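Local coordinates for sugar fermentation stimulation protein homolog (Pyrococcus furiosus, PDB 4DAV), which binds DNA, gripping the sugar-phosphate backbone through its N-terminal OB domain, which is joined to a second, probably nuclease-like domain, at a contact of chain A with DNA. Residues are numbered along the deposited sequence; one frame, centred on the assembly and turned at random.

A contact of chain A with DNA. Residues 22-23, 36, 58, 61-63. With nucleotides of chain B.
The ring of Phe22 lies face to face with the pyrimidine of DT4, one face covering the base at a centroid separation of 3.8 Å with the planes nearly parallel. This patch of the N-terminal OB domain grips two consecutive nucleotides, DT4 and DG5, of one strand of paired DNA. The CG of Phe22 stands anti to the carbonyl carbon (chi1 -59°), which carries the ring away from the main chain and along the length of the base, with CB against the sugar oxygen O4' (3.3 Å) and CZ near C4 at the far end. Phenylalanine suits this place because it offers a flat, uncharged surface and asks for no hydrogen bond from the base. An alanine here would probably leave this face of the thymine without its stacking partner, keeping at most the CB contact with the sugar.

Aliphatic groups meet the deoxyriboses. Leu36, at the end of strand 31-36, has a branched, apolar side chain that spans two sugars: CD1 faces O4' of DT4 at 3.6 Å, while CD2 approaches C5' of DG5. Alongside, CG2 of Val23 touches the C5' end of DT4 more lightly.

Polar groups hold the backbone phosphates. The main-chain N-H of Lys62 points almost straight at OP2 of DG5, with 177° at the hydrogen, and CA of the preceding Gly61, with no side chain to intervene, comes close to the same oxygen. The other oxygen, OP1, accepts a hydrogen bond from OG1 of Thr63 (2.6 Å), whose short side chain sets its hydroxyl near the main chain, and another from the amine NZ of Lys58, which also forms a salt bridge with it (2.7 Å). A bend at chi4 turns the tip of Lys58, whose NZ also donates to the carbonyl O of Thr63 and is thereby steadied beside the phosphate. Such contacts are likely to favour DNA in general over a particular sequence. Lysine, long, flexible and probably charged, suits both phosphates: NZ of Lys62 reaches back to OP2 of DT4 in a second salt bridge of 3.0 Å.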
loop_
_atom_site.group_PDB
_atom_site.type_symbol
_atom_site.label_atom_id
_atom_site.label_comp_id
_atom_site.label_asym_id
_atom_site.label_seq_id
_atom_site.Cartn_x
_atom_site.Cartn_y
_atom_site.Cartn_z
ATOM N N PHE A 22 -14.845 -6.306 -3.987
ATOM C CA PHE A 22 -14.997 -5.105 -3.158
ATOM C C PHE A 22 -15.668 -5.321 -1.776
ATOM O O PHE A 22 -15.679 -4.389 -0.957
ATOM C CB PHE A 22 -15.756 -3.991 -3.915
ATOM C CG PHE A 22 -15.092 -3.548 -5.205
ATOM C CD1 PHE A 22 -13.865 -2.902 -5.187
ATOM C CD2 PHE A 22 -15.707 -3.771 -6.437
ATOM C CE1 PHE A 22 -13.235 -2.495 -6.377
ATOM C CE2 PHE A 22 -15.085 -3.361 -7.634
ATOM C CZ PHE A 22 -13.849 -2.728 -7.604
ATOM N N VAL A 23 -16.213 -6.509 -1.518
ATOM C CA VAL A 23 -17.024 -6.743 -0.315
ATOM C C VAL A 23 -16.682 -8.084 0.339
ATOM O O VAL A 23 -16.711 -9.116 -0.330
ATOM C CB VAL A 23 -18.516 -6.755 -0.644
ATOM C CG1 VAL A 23 -19.354 -7.091 0.591
ATOM C CG2 VAL A 23 -18.946 -5.416 -1.288
ATOM N N LEU A 36 -16.379 -3.165 3.197
ATOM C CA LEU A 36 -15.718 -2.698 1.984
ATOM C C LEU A 36 -14.289 -3.202 1.934
ATOM O O LEU A 36 -13.589 -3.224 2.936
ATOM C CB LEU A 36 -15.720 -1.163 1.930
ATOM C CG LEU A 36 -15.098 -0.507 0.708
ATOM C CD1 LEU A 36 -15.848 -0.956 -0.512
ATOM C CD2 LEU A 36 -15.084 1.044 0.837
ATOM N N LYS A 58 -18.638 2.974 8.850
ATOM C CA LYS A 58 -18.806 4.223 8.109
ATOM C C LYS A 58 -20.266 4.442 7.896
ATOM O O LYS A 58 -21.045 3.508 8.010
ATOM C CB LYS A 58 -18.101 4.184 6.746
ATOM C CG LYS A 58 -18.741 3.233 5.746
ATOM C CD LYS A 58 -18.129 3.445 4.385
ATOM C CE LYS A 58 -18.599 2.419 3.394
ATOM N NZ LYS A 58 -20.067 2.454 3.184
ATOM N N GLY A 61 -23.822 4.163 1.966
ATOM C CA GLY A 61 -23.350 3.199 0.987
ATOM C C GLY A 61 -23.978 1.831 1.138
ATOM O O GLY A 61 -24.915 1.645 1.910
ATOM N N LYS A 62 -23.457 0.866 0.388
ATOM C CA LYS A 62 -23.956 -0.513 0.460
ATOM C C LYS A 62 -23.214 -1.381 1.495
ATOM O O LYS A 62 -23.581 -2.531 1.709
ATOM C CB LYS A 62 -23.894 -1.164 -0.923
ATOM C CG LYS A 62 -24.665 -0.373 -2.018
ATOM C CD LYS A 62 -25.293 -1.328 -3.039
ATOM C CE LYS A 62 -25.261 -0.770 -4.449
ATOM N NZ LYS A 62 -25.517 -1.859 -5.455
ATOM N N THR A 63 -22.192 -0.821 2.140
ATOM C CA THR A 63 -21.481 -1.499 3.228
ATOM C C THR A 63 -21.480 -0.595 4.459
ATOM O O THR A 63 -21.413 0.627 4.326
ATOM C CB THR A 63 -20.025 -1.820 2.846
ATOM O OG1 THR A 63 -19.344 -0.606 2.490
ATOM C CG2 THR A 63 -19.967 -2.780 1.663
ATOM P P DT B 4 -22.079 -3.833 -4.136
ATOM O OP1 DT B 4 -22.878 -4.603 -3.153
ATOM O OP2 DT B 4 -22.676 -2.880 -5.072
ATOM O "O5'" DT B 4 -21.022 -2.982 -3.317
ATOM C "C5'" DT B 4 -19.849 -2.531 -3.929
ATOM C "C4'" DT B 4 -19.096 -1.706 -2.927
ATOM O "O4'" DT B 4 -17.786 -1.459 -3.470
ATOM C "C3'" DT B 4 -19.740 -0.348 -2.674
ATOM O "O3'" DT B 4 -19.427 0.130 -1.379
ATOM C "C2'" DT B 4 -19.130 0.496 -3.770
ATOM C "C1'" DT B 4 -17.721 -0.084 -3.840
ATOM N N1 DT B 4 -17.082 0.011 -5.167
ATOM C C2 DT B 4 -15.778 0.429 -5.190
ATOM O O2 DT B 4 -15.145 0.703 -4.190
ATOM N N3 DT B 4 -15.239 0.520 -6.444
ATOM C C4 DT B 4 -15.854 0.225 -7.656
ATOM O O4 DT B 4 -15.257 0.321 -8.724
ATOM C C5 DT B 4 -17.219 -0.208 -7.577
ATOM C C7 DT B 4 -17.965 -0.550 -8.842
ATOM C C6 DT B 4 -17.772 -0.296 -6.348
ATOM P P DG B 5 -20.178 1.383 -0.723
ATOM O OP1 DG B 5 -20.003 1.240 0.753
ATOM O OP2 DG B 5 -21.548 1.496 -1.259
ATOM O "O5'" DG B 5 -19.266 2.582 -1.225
ATOM C "C5'" DG B 5 -17.969 2.696 -0.709
ATOM C "C4'" DG B 5 -17.203 3.766 -1.453
ATOM O "O4'" DG B 5 -16.952 3.332 -2.803
ATOM C "C3'" DG B 5 -17.943 5.105 -1.568
ATOM O "O3'" DG B 5 -17.177 6.079 -0.879
ATOM C "C2'" DG B 5 -18.071 5.325 -3.084
ATOM C "C1'" DG B 5 -16.902 4.491 -3.599
ATOM N N9 DG B 5 -16.940 4.098 -5.007
ATOM C C8 DG B 5 -18.016 3.657 -5.739
ATOM N N7 DG B 5 -17.715 3.390 -6.979
ATOM C C5 DG B 5 -16.355 3.669 -7.074
ATOM C C6 DG B 5 -15.473 3.563 -8.177
ATOM O O6 DG B 5 -15.730 3.189 -9.337
ATOM N N1 DG B 5 -14.176 3.945 -7.841
ATOM C C2 DG B 5 -13.765 4.383 -6.591
ATOM N N2 DG B 5 -12.465 4.719 -6.454
ATOM N N3 DG B 5 -14.587 4.482 -5.551
ATOM C C4 DG B 5 -15.864 4.108 -5.867
#